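Local coordinates for protein bacterioferritin (Mycobacterium smegmatis str. MC2 155, PDB 3BKN) that stores iron as a haem-binding shell of 24 subunits, probably oxidising Fe(2+) with dioxygen at a di-nuclear centre and laying down ferric mineral inside, at the zinc ion site. Sequence-based numbering; all coordinates share one arbitrary frame.

The zinc ion site. Residues 14, 18, 25, 50-51, 54, 94, 123, 126-127, 130. With ZN (zinc ion), chain B; ZN (zinc ion), chain C.
This is the di-nuclear ferroxidase centre of bacterioferritin, set in the core of the four-helix bundle and built from helices 5-34, 38-64, 83-110 and 114-144, with the ExxH pairs Glu51/His54 and Glu127/His130 supplying both bridges and both imidazoles. Two zinc ions lie 3.9 Å apart, measured from ZN of chain B to ZN of chain C. Glu51 and Glu127 span them from different helices: each carboxylate gives one oxygen to either metal, OE1 of Glu51 and OE2 of Glu127 going to the chain B zinc, their other oxygens to the chain C zinc. Both side chains bend at chi2 (-52° in Glu51, -77° in Glu127), which brings the carboxylates across the metal pair. Glu18 and Glu94 are the terminal carboxylates. Glu18 OE1 sits 2.0 Å from ZN of chain B, with OE2 a looser 2.9 Å from the same ion. Glu94 reverses the labels, binding ZN of chain C through OE2 at 2.0 Å. The imidazoles of His54 and His130 add their ND1 atoms, His54 to the chain B zinc and His130 to the chain C zinc, so NE2 of each points away from the metals. In His54 that far nitrogen donates almost straight, in the ring plane, to the anti lone pair of Asp126 OD2 at 3.2 Å; this second-shell carboxylate, with the zinc bond at ND1, helps to hold the ring's rotation and may make the imidazole a stronger donor to zinc. Ile123 CG1 packs over one ring face near the rim, the Glu50 carbonyl over the other. Second-shell bonds also steady the terminal carboxylates: Gln14 NE2 reaches Glu18 OE2 at 2.9 Å from above the carboxylate plane, and Tyr25 OH meets the anti lone pair of Glu94 OE2 at 2.8 Å. The chain C zinc is near tetrahedral, the chain B zinc irregular, and water ligands may be unseen. Zinc here occupies the positions where iron would probably be bound and oxidised before storage in the shell.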
ATOM      1  N   GLN A  14      35.518  42.269  -3.449  1.00 44.57           N
ATOM      2  CA  GLN A  14      35.268  40.842  -3.511  1.00 43.75           C
ATOM      3  C   GLN A  14      34.145  40.500  -4.487  1.00 44.80           C
ATOM      4  O   GLN A  14      34.239  39.513  -5.246  1.00 46.32           O
ATOM      5  CB  GLN A  14      34.903  40.295  -2.160  1.00 42.68           C
ATOM      6  CG  GLN A  14      34.856  38.776  -2.136  1.00 43.24           C
ATOM      7  CD  GLN A  14      36.164  38.138  -2.616  1.00 44.29           C
ATOM      8  OE1 GLN A  14      37.219  38.800  -2.649  1.00 44.64           O
ATOM      9  NE2 GLN A  14      36.099  36.858  -3.006  1.00 43.03           N
ATOM     10  N   GLU A  18      34.043  37.796  -7.582  1.00 44.15           N
ATOM     11  CA  GLU A  18      33.051  36.777  -7.882  1.00 43.32           C
ATOM     12  C   GLU A  18      32.395  36.972  -9.259  1.00 43.33           C
ATOM     13  O   GLU A  18      32.138  35.987  -9.983  1.00 44.23           O
ATOM     14  CB  GLU A  18      31.936  36.653  -6.845  1.00 42.13           C
ATOM     15  CG  GLU A  18      32.349  36.719  -5.464  1.00 44.09           C
ATOM     16  CD  GLU A  18      33.075  35.502  -4.973  1.00 45.79           C
ATOM     17  OE1 GLU A  18      33.030  34.436  -5.609  1.00 44.44           O
ATOM     18  OE2 GLU A  18      33.677  35.614  -3.893  1.00 47.87           O
ATOM     19  N   TYR A  25      34.753  30.839 -15.103  1.00 45.13           N
ATOM     20  CA  TYR A  25      34.332  29.444 -14.961  1.00 45.68           C
ATOM     21  C   TYR A  25      33.245  29.053 -15.950  1.00 44.79           C
ATOM     22  O   TYR A  25      33.359  28.037 -16.641  1.00 45.10           O
ATOM     23  CB  TYR A  25      33.804  29.188 -13.573  1.00 49.68           C
ATOM     24  CG  TYR A  25      34.853  29.029 -12.511  1.00 51.99           C
ATOM     25  CD1 TYR A  25      35.728  27.924 -12.529  1.00 54.62           C
ATOM     26  CD2 TYR A  25      34.944  29.917 -11.464  1.00 50.99           C
ATOM     27  CE1 TYR A  25      36.672  27.741 -11.562  1.00 54.31           C
ATOM     28  CE2 TYR A  25      35.892  29.749 -10.464  1.00 52.44           C
ATOM     29  CZ  TYR A  25      36.749  28.654 -10.508  1.00 54.09           C
ATOM     30  OH  TYR A  25      37.707  28.439  -9.501  1.00 54.94           O
ATOM     31  N   GLU A  50      28.749  28.022  -7.755  1.00 47.36           N
ATOM     32  CA  GLU A  50      29.245  28.380  -6.443  1.00 48.97           C
ATOM     33  C   GLU A  50      29.669  29.825  -6.428  1.00 48.46           C
ATOM     34  O   GLU A  50      29.425  30.490  -5.445  1.00 50.49           O
ATOM     35  CB  GLU A  50      30.396  27.469  -5.987  1.00 50.05           C
ATOM     36  CG  GLU A  50      30.064  26.767  -4.634  1.00 52.45           C
ATOM     37  CD  GLU A  50      31.266  26.172  -3.919  0.50 52.73           C
ATOM     38  OE1 GLU A  50      31.658  25.021  -4.268  0.50 53.43           O
ATOM     39  OE2 GLU A  50      31.783  26.853  -2.995  0.50 52.90           O
ATOM     40  N   GLU A  51      30.263  30.327  -7.511  1.00 47.23           N
ATOM     41  CA  GLU A  51      30.580  31.733  -7.582  1.00 46.70           C
ATOM     42  C   GLU A  51      29.346  32.576  -7.648  1.00 46.66           C
ATOM     43  O   GLU A  51      29.301  33.620  -7.018  1.00 46.76           O
ATOM     44  CB  GLU A  51      31.484  32.067  -8.736  1.00 44.75           C
ATOM     45  CG  GLU A  51      32.773  31.369  -8.681  1.00 46.97           C
ATOM     46  CD  GLU A  51      33.532  31.502  -7.363  1.00 49.95           C
ATOM     47  OE1 GLU A  51      33.121  32.278  -6.472  1.00 51.74           O
ATOM     48  OE2 GLU A  51      34.551  30.797  -7.199  1.00 50.45           O
ATOM     49  N   HIS A  54      28.241  33.015  -4.186  1.00 45.89           N
ATOM     50  CA  HIS A  54      29.089  33.979  -3.513  1.00 44.81           C
ATOM     51  C   HIS A  54      28.688  35.437  -3.829  1.00 45.13           C
ATOM     52  O   HIS A  54      28.534  36.276  -2.914  1.00 46.53           O
ATOM     53  CB  HIS A  54      30.520  33.745  -3.916  1.00 43.83           C
ATOM     54  CG  HIS A  54      31.102  32.519  -3.328  1.00 44.81           C
ATOM     55  ND1 HIS A  54      32.356  32.052  -3.665  1.00 44.66           N
ATOM     56  CD2 HIS A  54      30.586  31.631  -2.443  1.00 44.07           C
ATOM     57  CE1 HIS A  54      32.605  30.959  -2.969  1.00 44.33           C
ATOM     58  NE2 HIS A  54      31.540  30.674  -2.232  1.00 43.92           N
ATOM     59  N   GLU A  94      41.633  32.556  -7.916  1.00 48.98           N
ATOM     60  CA  GLU A  94      41.405  32.097  -6.567  1.00 48.44           C
ATOM     61  C   GLU A  94      42.497  32.627  -5.664  1.00 48.40           C
ATOM     62  O   GLU A  94      42.198  33.053  -4.548  1.00 48.08           O
ATOM     63  CB  GLU A  94      41.268  30.589  -6.496  1.00 47.70           C
ATOM     64  CG  GLU A  94      40.078  30.055  -7.264  1.00 47.98           C
ATOM     65  CD  GLU A  94      38.739  30.418  -6.642  1.00 51.87           C
ATOM     66  OE1 GLU A  94      38.677  31.123  -5.602  1.00 53.82           O
ATOM     67  OE2 GLU A  94      37.712  30.000  -7.206  1.00 52.67           O
ATOM     68  N   ILE A 123      33.468  32.430   2.595  1.00 44.81           N
ATOM     69  CA  ILE A 123      33.904  32.489   1.238  1.00 44.65           C
ATOM     70  C   ILE A 123      35.355  31.994   1.107  1.00 44.97           C
ATOM     71  O   ILE A 123      35.658  31.148   0.252  1.00 44.94           O
ATOM     72  CB  ILE A 123      33.608  33.872   0.623  1.00 44.13           C
ATOM     73  CG1 ILE A 123      32.125  33.921   0.241  1.00 43.04           C
ATOM     74  CG2 ILE A 123      34.462  34.140  -0.597  1.00 42.77           C
ATOM     75  CD1 ILE A 123      31.605  35.258   0.189  1.00 43.06           C
ATOM     76  N   ASP A 126      35.590  28.242   1.118  1.00 47.64           N
ATOM     77  CA  ASP A 126      35.182  27.740  -0.188  1.00 48.76           C
ATOM     78  C   ASP A 126      36.308  27.973  -1.221  1.00 49.28           C
ATOM     79  O   ASP A 126      36.704  27.056  -1.917  1.00 50.47           O
ATOM     80  CB  ASP A 126      33.839  28.322  -0.660  1.00 49.64           C
ATOM     81  CG  ASP A 126      32.627  27.944   0.265  1.00 53.85           C
ATOM     82  OD1 ASP A 126      32.740  27.265   1.316  1.00 55.69           O
ATOM     83  OD2 ASP A 126      31.502  28.361  -0.067  1.00 56.81           O
ATOM     84  N   GLU A 127      36.879  29.163  -1.294  1.00 48.85           N
ATOM     85  CA  GLU A 127      37.925  29.355  -2.297  1.00 48.81           C
ATOM     86  C   GLU A 127      39.182  28.536  -2.043  1.00 48.85           C
ATOM     87  O   GLU A 127      39.861  28.181  -2.985  1.00 48.66           O
ATOM     88  CB  GLU A 127      38.263  30.830  -2.566  1.00 48.03           C
ATOM     89  CG  GLU A 127      37.109  31.766  -2.495  1.00 48.58           C
ATOM     90  CD  GLU A 127      36.223  31.736  -3.710  1.00 51.03           C
ATOM     91  OE1 GLU A 127      36.025  30.637  -4.266  1.00 52.12           O
ATOM     92  OE2 GLU A 127      35.693  32.813  -4.103  1.00 50.72           O
ATOM     93  N   HIS A 130      38.557  25.313  -3.728  1.00 51.66           N
ATOM     94  CA  HIS A 130      38.727  25.409  -5.169  1.00 52.49           C
ATOM     95  C   HIS A 130      40.205  25.352  -5.471  1.00 51.36           C
ATOM     96  O   HIS A 130      40.611  24.622  -6.356  1.00 52.42           O
ATOM     97  CB  HIS A 130      38.117  26.679  -5.795  1.00 55.25           C
ATOM     98  CG  HIS A 130      36.608  26.748  -5.769  1.00 61.85           C
ATOM     99  ND1 HIS A 130      35.905  27.879  -6.163  1.00 65.70           N
ATOM    100  CD2 HIS A 130      35.667  25.852  -5.364  1.00 65.64           C
ATOM    101  CE1 HIS A 130      34.604  27.671  -6.016  1.00 66.27           C
ATOM    102  NE2 HIS A 130      34.431  26.455  -5.521  1.00 66.75           N
TER
HETATM  103 ZN    ZN B 201      33.842  32.873  -4.757  1.00 39.97          ZN
HETATM  104 ZN    ZN C 202      36.049  30.004  -6.072  1.00 53.42          ZN